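Lmo1340 protein (PDB 4NLM) is of unknown function but is a Listeria monocytogenes surface protein, probably a lipoprotein, that contains a predicted YqgU-like six-bladed beta-propeller domain. Local coordinates at residues V51-K56 against P325-E330; V232-E237 against T277-N282; E112-R117 against R130-L135. One frame throughout, in Å; residues are numbered along the deposited sequence. Where two conformers were deposited one is given.

Interaction 1: residues V51-K56 against P325-E330; sequences VGWLSK and PILSYE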
loop_
_atom_site.group_PDB
_atom_site.type_symbol
_atom_site.label_atom_id
_atom_site.label_comp_id
_atom_site.label_asym_id
_atom_site.label_seq_id
_atom_site.Cartn_x
_atom_site.Cartn_y
_atom_site.Cartn_z
ATOM N N VAL A 51 -9.143 5.923 -2.950
ATOM C CA VAL A 51 -8.066 4.992 -3.249
ATOM C C VAL A 51 -6.727 5.487 -2.659
ATOM O O VAL A 51 -5.920 4.708 -2.185
ATOM C CB VAL A 51 -7.938 4.835 -4.771
ATOM C CG1 VAL A 51 -6.717 3.985 -5.156
ATOM C CG2 VAL A 51 -9.213 4.241 -5.338
ATOM N N GLY A 52 -6.520 6.791 -2.693
ATOM C CA GLY A 52 -5.274 7.401 -2.223
ATOM C C GLY A 52 -5.166 8.836 -2.645
ATOM O O GLY A 52 -6.094 9.408 -3.164
ATOM N N TRP A 53 -3.978 9.417 -2.419
ATOM C CA TRP A 53 -3.706 10.785 -2.781
ATOM C C TRP A 53 -3.359 10.910 -4.265
ATOM O O TRP A 53 -2.674 10.064 -4.832
ATOM C CB TRP A 53 -2.490 11.315 -2.014
ATOM C CG TRP A 53 -2.723 11.392 -0.531
ATOM C CD1 TRP A 53 -2.238 10.542 0.407
ATOM C CD2 TRP A 53 -3.412 12.409 0.156
ATOM N NE1 TRP A 53 -2.603 10.956 1.659
ATOM C CE2 TRP A 53 -3.364 12.084 1.530
ATOM C CE3 TRP A 53 -4.097 13.551 -0.237
ATOM C CZ2 TRP A 53 -3.949 12.886 2.505
ATOM C CZ3 TRP A 53 -4.709 14.309 0.710
ATOM C CH2 TRP A 53 -4.624 13.980 2.077
ATOM N N LEU A 54 -3.816 12.006 -4.856
ATOM C CA LEU A 54 -3.360 12.414 -6.198
ATOM C C LEU A 54 -2.451 13.627 -6.181
ATOM O O LEU A 54 -1.677 13.826 -7.127
ATOM C CB LEU A 54 -4.549 12.676 -7.115
ATOM C CG LEU A 54 -5.417 11.461 -7.432
ATOM C CD1 LEU A 54 -6.588 11.878 -8.286
ATOM C CD2 LEU A 54 -4.616 10.372 -8.094
ATOM N N SER A 55 -2.540 14.428 -5.116
ATOM C CA SER A 55 -1.727 15.631 -4.951
ATOM C C SER A 55 -1.836 16.013 -3.489
ATOM O O SER A 55 -2.564 15.386 -2.746
ATOM C CB SER A 55 -2.263 16.765 -5.812
ATOM O OG SER A 55 -3.437 17.360 -5.302
ATOM N N LYS A 56 -1.184 17.102 -3.088
ATOM C CA LYS A 56 -1.249 17.505 -1.689
ATOM C C LYS A 56 -2.664 17.884 -1.268
ATOM O O LYS A 56 -2.970 17.884 -0.079
ATOM C CB LYS A 56 -0.286 18.637 -1.348
ATOM C CG LYS A 56 -0.585 19.922 -2.039
ATOM C CD LYS A 56 0.418 20.988 -1.641
ATOM C CE LYS A 56 0.171 22.266 -2.400
ATOM N NZ LYS A 56 1.097 23.346 -1.958
ATOM N N PRO A 325 -6.044 1.233 8.211
ATOM C CA PRO A 325 -5.038 1.691 7.247
ATOM C C PRO A 325 -4.808 3.191 7.285
ATOM O O PRO A 325 -5.717 3.986 7.523
ATOM C CB PRO A 325 -5.636 1.223 5.916
ATOM C CG PRO A 325 -6.411 -0.006 6.255
ATOM C CD PRO A 325 -7.043 0.367 7.563
ATOM N N ILE A 326 -3.564 3.549 6.948
ATOM C CA ILE A 326 -3.088 4.940 6.881
ATOM C C ILE A 326 -2.192 5.128 5.663
ATOM O O ILE A 326 -1.461 4.241 5.316
ATOM C CB ILE A 326 -2.376 5.389 8.154
ATOM C CG1 ILE A 326 -1.364 4.336 8.639
ATOM C CG2 ILE A 326 -3.395 5.752 9.229
ATOM C CD1 ILE A 326 -0.470 4.823 9.788
ATOM N N LEU A 327 -2.291 6.308 5.066
ATOM C CA LEU A 327 -1.467 6.608 3.870
ATOM C C LEU A 327 -1.190 8.100 3.840
ATOM O O LEU A 327 -2.088 8.941 3.723
ATOM C CB LEU A 327 -2.227 6.199 2.611
ATOM C CG LEU A 327 -1.463 6.502 1.318
ATOM C CD1 LEU A 327 -0.182 5.709 1.190
ATOM C CD2 LEU A 327 -2.384 6.230 0.137
ATOM N N SER A 328 0.096 8.437 3.816
ATOM C CA SER A 328 0.515 9.812 3.684
ATOM C C SER A 328 0.778 10.177 2.235
ATOM O O SER A 328 0.772 9.347 1.346
ATOM C CB SER A 328 1.765 10.085 4.525
ATOM O OG SER A 328 2.908 9.462 3.980
ATOM N N TYR A 329 0.987 11.472 2.046
ATOM C CA TYR A 329 1.367 12.034 0.756
ATOM C C TYR A 329 2.875 12.345 0.762
ATOM O O TYR A 329 3.522 12.256 1.793
ATOM C CB TYR A 329 0.498 13.261 0.423
ATOM C CG TYR A 329 0.828 13.862 -0.930
ATOM C CD1 TYR A 329 0.579 13.134 -2.098
ATOM C CD2 TYR A 329 1.426 15.113 -1.042
ATOM C CE1 TYR A 329 0.914 13.648 -3.331
ATOM C CE2 TYR A 329 1.780 15.624 -2.265
ATOM C CZ TYR A 329 1.513 14.894 -3.411
ATOM O OH TYR A 329 1.869 15.414 -4.641
ATOM N N GLU A 330 3.456 12.621 -0.406
ATOM C CA GLU A 330 4.860 12.910 -0.537
ATOM C C GLU A 330 5.297 14.042 0.351
ATOM O O GLU A 330 6.419 14.012 0.859
ATOM C CB GLU A 330 5.146 13.259 -2.013
ATOM C CG GLU A 330 6.563 13.529 -2.388
ATOM C CD GLU A 330 7.385 12.298 -2.561
ATOM O OE1 GLU A 330 6.831 11.213 -2.426
ATOM O OE2 GLU A 330 8.586 12.429 -2.875
HETATM O O HOH W 1 0.962 14.903 -7.332
HETATM O O HOH W 2 0.983 18.192 -4.676
#

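Interaction 2: residues V232-E237 against T277-N282; sequences VLLTIE and TNFDKN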
loop_
_atom_site.group_PDB
_atom_site.type_symbol
_atom_site.label_atom_id
_atom_site.label_comp_id
_atom_site.label_asym_id
_atom_site.label_seq_id
_atom_site.Cartn_x
_atom_site.Cartn_y
_atom_site.Cartn_z
ATOM N N VAL A 232 14.631 3.352 1.617
ATOM C CA VAL A 232 14.722 2.766 2.951
ATOM C C VAL A 232 14.092 1.386 2.921
ATOM O O VAL A 232 13.007 1.234 2.399
ATOM C CB VAL A 232 14.015 3.632 3.999
ATOM C CG1 VAL A 232 14.016 2.962 5.372
ATOM C CG2 VAL A 232 14.676 4.996 4.057
ATOM N N LEU A 233 14.802 0.409 3.471
ATOM C CA LEU A 233 14.286 -0.921 3.668
ATOM C C LEU A 233 13.865 -1.027 5.134
ATOM O O LEU A 233 14.681 -0.870 6.053
ATOM C CB LEU A 233 15.345 -1.985 3.392
ATOM C CG LEU A 233 15.052 -3.413 3.827
ATOM C CD1 LEU A 233 13.822 -3.957 3.104
ATOM C CD2 LEU A 233 16.217 -4.367 3.615
ATOM N N LEU A 234 12.584 -1.276 5.339
ATOM C CA LEU A 234 11.987 -1.536 6.646
ATOM C C LEU A 234 11.875 -3.038 6.831
ATOM O O LEU A 234 11.421 -3.735 5.920
ATOM C CB LEU A 234 10.580 -0.965 6.705
ATOM C CG LEU A 234 9.749 -1.402 7.922
ATOM C CD1 LEU A 234 10.288 -0.742 9.185
ATOM C CD2 LEU A 234 8.260 -1.130 7.710
ATOM N N THR A 235 12.341 -3.536 7.958
ATOM C CA THR A 235 12.117 -4.913 8.327
ATOM C C THR A 235 11.397 -4.964 9.667
ATOM O O THR A 235 11.570 -4.097 10.518
ATOM C CB THR A 235 13.386 -5.771 8.381
ATOM O OG1 THR A 235 14.288 -5.230 9.323
ATOM C CG2 THR A 235 14.073 -5.846 7.016
ATOM N N ILE A 236 10.601 -6.009 9.850
ATOM C CA ILE A 236 9.874 -6.255 11.097
ATOM C C ILE A 236 10.164 -7.691 11.503
ATOM O O ILE A 236 10.065 -8.605 10.682
ATOM C CB ILE A 236 8.360 -6.037 10.917
ATOM C CG1 ILE A 236 8.059 -4.627 10.399
ATOM C CG2 ILE A 236 7.608 -6.275 12.216
ATOM C CD1 ILE A 236 6.592 -4.365 10.074
ATOM N N GLU A 237 10.472 -7.898 12.776
ATOM C CA GLU A 237 10.766 -9.203 13.294
ATOM C C GLU A 237 10.381 -9.267 14.774
ATOM O O GLU A 237 10.362 -8.261 15.453
ATOM C CB GLU A 237 12.248 -9.560 13.107
ATOM C CG GLU A 237 13.183 -8.741 13.975
ATOM C CD GLU A 237 14.630 -8.847 13.545
ATOM O OE1 GLU A 237 15.342 -9.754 14.020
ATOM O OE2 GLU A 237 15.053 -7.979 12.759
ATOM N N THR A 277 2.584 3.068 4.229
ATOM C CA THR A 277 3.521 2.573 3.235
ATOM C C THR A 277 4.347 3.666 2.583
ATOM O O THR A 277 5.391 3.385 2.020
ATOM C CB THR A 277 2.751 1.777 2.171
ATOM O OG1 THR A 277 1.757 2.618 1.593
ATOM C CG2 THR A 277 2.120 0.517 2.762
ATOM N N ASN A 278 3.904 4.903 2.706
ATOM C CA ASN A 278 4.596 6.017 2.137
ATOM C C ASN A 278 5.588 6.621 3.141
ATOM O O ASN A 278 5.448 7.768 3.555
ATOM C CB ASN A 278 3.558 7.034 1.698
ATOM C CG ASN A 278 4.116 8.046 0.729
ATOM O OD1 ASN A 278 4.564 7.708 -0.395
ATOM N ND2 ASN A 278 4.074 9.304 1.136
ATOM N N PHE A 279 6.529 5.813 3.612
ATOM C CA PHE A 279 7.522 6.265 4.578
ATOM C C PHE A 279 8.813 6.717 3.913
ATOM O O PHE A 279 9.064 6.442 2.732
ATOM C CB PHE A 279 7.792 5.171 5.633
ATOM C CG PHE A 279 8.330 3.879 5.077
ATOM C CD1 PHE A 279 9.693 3.730 4.804
ATOM C CD2 PHE A 279 7.499 2.811 4.805
ATOM C CE1 PHE A 279 10.174 2.530 4.330
ATOM C CE2 PHE A 279 7.997 1.642 4.287
ATOM C CZ PHE A 279 9.330 1.505 4.044
ATOM N N ASP A 280 9.616 7.436 4.694
ATOM C CA ASP A 280 10.901 7.883 4.230
ATOM C C ASP A 280 11.882 7.967 5.409
ATOM O O ASP A 280 11.544 7.629 6.532
ATOM C CB ASP A 280 10.765 9.183 3.431
ATOM C CG ASP A 280 10.237 10.336 4.255
ATOM O OD1 ASP A 280 10.661 10.494 5.403
ATOM O OD2 ASP A 280 9.418 11.118 3.733
ATOM N N LYS A 281 13.092 8.445 5.150
ATOM C CA LYS A 281 14.133 8.492 6.165
ATOM C C LYS A 281 13.755 9.311 7.396
ATOM O O LYS A 281 14.356 9.135 8.444
ATOM C CB LYS A 281 15.400 9.104 5.580
ATOM C CG LYS A 281 15.215 10.567 5.238
ATOM C CD LYS A 281 16.503 11.140 4.652
ATOM C CE LYS A 281 16.351 12.583 4.175
ATOM N NZ LYS A 281 17.627 13.192 3.707
ATOM N N ASN A 282 12.812 10.242 7.245
ATOM C CA ASN A 282 12.365 11.079 8.365
ATOM C C ASN A 282 10.959 10.881 8.913
ATOM O O ASN A 282 10.625 11.514 9.919
ATOM C CB ASN A 282 12.491 12.553 7.981
ATOM C CG ASN A 282 13.912 12.992 7.756
ATOM O OD1 ASN A 282 14.304 13.449 6.683
ATOM N ND2 ASN A 282 14.696 12.824 8.765
#

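Interaction 3: residues E112-R117 against R130-L135; sequences EKATMR and RATKPL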
loop_
_atom_site.group_PDB
_atom_site.type_symbol
_atom_site.label_atom_id
_atom_site.label_comp_id
_atom_site.label_asym_id
_atom_site.label_seq_id
_atom_site.Cartn_x
_atom_site.Cartn_y
_atom_site.Cartn_z
ATOM N N GLU A 112 -14.422 -14.900 -18.171
ATOM C CA GLU A 112 -13.357 -15.350 -19.068
ATOM C C GLU A 112 -12.386 -14.257 -19.498
ATOM O O GLU A 112 -11.343 -14.550 -20.087
ATOM C CB GLU A 112 -13.973 -15.962 -20.333
ATOM C CG GLU A 112 -14.875 -17.155 -20.078
ATOM C CD GLU A 112 -14.119 -18.325 -19.494
ATOM O OE1 GLU A 112 -12.913 -18.462 -19.789
ATOM O OE2 GLU A 112 -14.735 -19.116 -18.747
ATOM N N LYS A 113 -12.706 -13.002 -19.204
ATOM C CA LYS A 113 -11.854 -11.911 -19.667
ATOM C C LYS A 113 -11.617 -10.827 -18.651
ATOM O O LYS A 113 -12.568 -10.317 -18.045
ATOM C CB LYS A 113 -12.496 -11.238 -20.892
ATOM C CG LYS A 113 -12.647 -12.151 -22.100
ATOM C CD LYS A 113 -12.687 -11.396 -23.427
ATOM C CE LYS A 113 -12.550 -12.377 -24.594
ATOM N NZ LYS A 113 -12.332 -11.803 -25.963
ATOM N N ALA A 114 -10.348 -10.462 -18.504
ATOM C CA ALA A 114 -9.920 -9.354 -17.620
ATOM C C ALA A 114 -8.868 -8.560 -18.365
ATOM O O ALA A 114 -8.304 -9.021 -19.361
ATOM C CB ALA A 114 -9.349 -9.870 -16.317
ATOM N N THR A 115 -8.597 -7.350 -17.868
ATOM C CA THR A 115 -7.688 -6.445 -18.503
ATOM C C THR A 115 -6.973 -5.692 -17.426
ATOM O O THR A 115 -7.563 -5.310 -16.397
ATOM C CB THR A 115 -8.479 -5.426 -19.367
ATOM O OG1 THR A 115 -9.338 -6.080 -20.310
ATOM C CG2 THR A 115 -7.582 -4.511 -20.101
HETATM N N MSE A 116 -5.691 -5.430 -17.680
HETATM C CA MSE A 116 -4.908 -4.479 -16.893
HETATM C C MSE A 116 -4.714 -3.294 -17.796
HETATM O O MSE A 116 -4.196 -3.442 -18.902
HETATM C CB MSE A 116 -3.544 -4.957 -16.493
HETATM C CG MSE A 116 -3.395 -6.203 -15.700
HETATM SE SE MSE A 116 -1.473 -6.735 -15.740
HETATM C CE MSE A 116 -2.085 -8.283 -14.711
ATOM N N ARG A 117 -5.170 -2.129 -17.346
ATOM C CA ARG A 117 -5.026 -0.883 -18.075
ATOM C C ARG A 117 -4.257 0.158 -17.294
ATOM O O ARG A 117 -4.432 0.256 -16.069
ATOM C CB ARG A 117 -6.377 -0.248 -18.369
ATOM C CG ARG A 117 -7.266 -1.033 -19.300
ATOM C CD ARG A 117 -8.565 -0.288 -19.528
ATOM N NE ARG A 117 -9.433 -0.987 -20.464
ATOM C CZ ARG A 117 -10.338 -1.895 -20.115
ATOM N NH1 ARG A 117 -11.090 -2.479 -21.040
ATOM N NH2 ARG A 117 -10.499 -2.213 -18.836
ATOM N N ARG A 130 -3.309 -4.710 -21.405
ATOM C CA ARG A 130 -3.068 -6.098 -21.751
ATOM C C ARG A 130 -4.235 -6.920 -21.243
ATOM O O ARG A 130 -4.825 -6.630 -20.216
ATOM C CB ARG A 130 -1.714 -6.649 -21.278
ATOM C CG ARG A 130 -1.502 -6.713 -19.782
ATOM C CD ARG A 130 -0.156 -7.367 -19.457
ATOM N NE ARG A 130 -0.101 -8.791 -19.799
ATOM C CZ ARG A 130 -0.462 -9.765 -18.970
ATOM N NH1 ARG A 130 -0.908 -9.479 -17.748
ATOM N NH2 ARG A 130 -0.388 -11.027 -19.362
ATOM N N ALA A 131 -4.569 -7.934 -22.024
ATOM C CA ALA A 131 -5.667 -8.826 -21.755
ATOM C C ALA A 131 -5.167 -10.032 -20.998
ATOM O O ALA A 131 -4.078 -10.538 -21.280
ATOM C CB ALA A 131 -6.316 -9.271 -23.065
ATOM N N THR A 132 -5.997 -10.523 -20.085
ATOM C CA THR A 132 -5.626 -11.671 -19.307
ATOM C C THR A 132 -6.891 -12.374 -18.824
ATOM O O THR A 132 -7.963 -12.108 -19.346
ATOM C CB THR A 132 -4.654 -11.291 -18.185
ATOM O OG1 THR A 132 -4.120 -12.487 -17.609
ATOM C CG2 THR A 132 -5.322 -10.419 -17.133
ATOM N N LYS A 133 -6.729 -13.268 -17.872
ATOM C CA LYS A 133 -7.869 -13.950 -17.275
ATOM C C LYS A 133 -8.119 -13.365 -15.879
ATOM O O LYS A 133 -7.210 -12.830 -15.266
ATOM C CB LYS A 133 -7.614 -15.461 -17.201
ATOM C CG LYS A 133 -7.396 -16.121 -18.549
ATOM C CD LYS A 133 -8.541 -15.844 -19.512
ATOM C CE LYS A 133 -8.266 -16.379 -20.902
ATOM N NZ LYS A 133 -8.246 -17.864 -20.958
ATOM N N PRO A 134 -9.359 -13.437 -15.381
ATOM C CA PRO A 134 -9.632 -12.853 -14.057
ATOM C C PRO A 134 -9.106 -13.737 -12.952
ATOM O O PRO A 134 -9.798 -14.625 -12.457
ATOM C CB PRO A 134 -11.154 -12.753 -14.009
ATOM C CG PRO A 134 -11.639 -13.717 -15.025
ATOM C CD PRO A 134 -10.576 -13.938 -16.039
ATOM N N LEU A 135 -7.878 -13.489 -12.572
ATOM C CA LEU A 135 -7.218 -14.237 -11.551
ATOM C C LEU A 135 -6.768 -13.316 -10.444
ATOM O O LEU A 135 -6.454 -12.129 -10.661
ATOM C CB LEU A 135 -5.995 -14.895 -12.147
ATOM C CG LEU A 135 -6.337 -15.890 -13.247
ATOM C CD1 LEU A 135 -5.058 -16.262 -13.942
ATOM C CD2 LEU A 135 -7.050 -17.129 -12.710
#

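Interaction 1: residues V51-K56 against P325-E330
Trp53 and Tyr329 join the edge strands 47-55 and 326-328 of two sheets in a beta-propeller fold, Tyr329 lying just past the second. The short segments 51-53 and 326-328 run in the same sense at 32°, as fits neighbouring blades, and their axes stay 7.5 Å apart, so side chains bridge the gap. Trp53 NE1 donates to Leu327 O (2.9 Å, N-H...O 154°); the oxygen lies near the indole plane, whereas the nitrogen stands well above the carbonyl plane. Tyr329 CB sits over one indole face, 3.8 Å from the centroid of the five-membered ring and almost on its normal, a CH-pi contact. The two rings are inclined to each other, neither stacked nor edge-to-face, and Tyr329 CD1 comes 3.6 Å from Trp53 CB. With CG anti to the backbone N (chi1 -178°), Tyr329 carries its phenol along the turn at 55-56. One ring face lies against the Ser55-Lys56 peptide, with Tyr329 CE2 3.4 Å from Lys56 N, while Glu330 CB lies over the other. Leu327 CD2 packs close to Gly52, where no side chain intervenes.

In the second shell, Leu334 and Leu336 of strand 334-337 and Val59 of strand 58-65 touch the Trp53 side chain, and the ring of Tyr100 meets that of Tyr329. Leu54 and Ser55 form a classic beta bulge facing Ser58, and Ser55 OG bonds to Ser58 OG and Asp57 OD1. The phenol is secured through two waters at its hydroxyl: one lies 2.9 Å from Tyr329 OH and donates to Leu54 O, and the second, also 2.9 Å from Tyr329 OH, accepts from Lys56 N.

Interaction 2: residues V232-E237 against T277-N282
Phe279 reaches out of the loop between strands 269-271 and 284-289 to bring the far end of its ring to Val232 and Leu234 of strand 232-238. Its CB points toward the strand, and with chi1 at 61° CG stands between the backbone N and the carbonyl carbon, which sends the ring on toward the strand. Phe279 CE1 meets Val232 O, near the ring plane, at 3.7 Å and Val232 CG1 at 4.0 Å. At the tip, Phe279 CZ reaches Leu234 CB at 3.8 Å, approached obliquely. The other methyl of Val232 turns to the loop backbone, where Val232 CG2 lies 3.9 Å from Lys281 N. Just beside this, Asp280 points away and shapes the loop: Asp280 OD1 accepts from Asn282 N (2.8 Å, N-H...O 143°) on the anti side of the carboxylate, forming an Asx turn. The side chains meet by apolar contact; Asn282 ND2 bonds to Asp308 OD1. Ala227 of strand 225-229 also touches Phe279, and Phe248 of strand 243-249 and the loop residue Phe275 pack on Leu234, so Phe279 lies against the two adjacent antiparallel strands 225-229 and 232-238.

Interaction 3: residues E112-R117 against R130-L135
Ala114 O accepts the shortest hydrogen bond of this pairing, from Thr132 N (2.8 Å, N-H...O 166°). The same oxygen meets a CA-H group, with Ala131 CA 3.6 Å from Ala114 O. Ala114 N answers by donating to Thr132 O at 3.0 Å, completing an antiparallel hydrogen-bonded pair. Met116 and Arg130 form a second such pair through two backbone bonds, and Thr115 opposite Ala131 is the non-hydrogen-bonded pair between them. These are the neighbouring arms of the beta hairpin 114-120/126-132, the last two strands of a four-stranded antiparallel sheet.

On the face bearing Ala114, Met116, Arg130 and Thr132, the side chains of Met116, a selenomethionine, and Arg130 run side by side in the same direction. Arg130 folds at chi3 (-68°) to bring its guanidinium edge to the selenium, Arg130 NH1 standing 3.4 Å from Met116 SE and close to the methyl CE as well. Phe151 and Trp165 of the next sheet touch both residues. Where the second strand ends, Pro134 CB lies 4.1 Å from Ala114 CB, and Pro134 CD passes over the Glu112-Lys113 peptide. Pro134 is the centre of an inverse gamma turn with a weak bond from Leu135 N to Lys133 O; Lys133 O and Leu135 O both bond to Tyr106 OH of strand 102-108.

Glu112 adopts two conformers, so any attraction between its carboxylate and the Lys133 ammonium is doubtful. The chemistry implies that the four backbone bonds set the register of the hairpin, while Met116 and Arg130, side by side, pack against Phe151 and Trp165.

In the fold
From the N terminus, the chain opens interaction 1 at 51-56, in the first strand of its sheet. Interaction 3 then opens and closes within a short hairpin, 112-117 with 130-135, its centre about 22 Å from the centre of the chain. Interaction 2 follows in series, closing a 39-residue excursion between 232-237 and 277-282 on the opposite side of that centre and tying a strand to a later loop. Finally 325-330 returns to 51-56, so the long loop of interaction 1 encloses both others and brings early and late sheets together. Interactions 1 and 2 touch, probably by a hydrogen bond between Ser328 OG and Asn278 ND2, Ser328 OG also bonding to Asp276 OD2; interaction 3 stands apart from both.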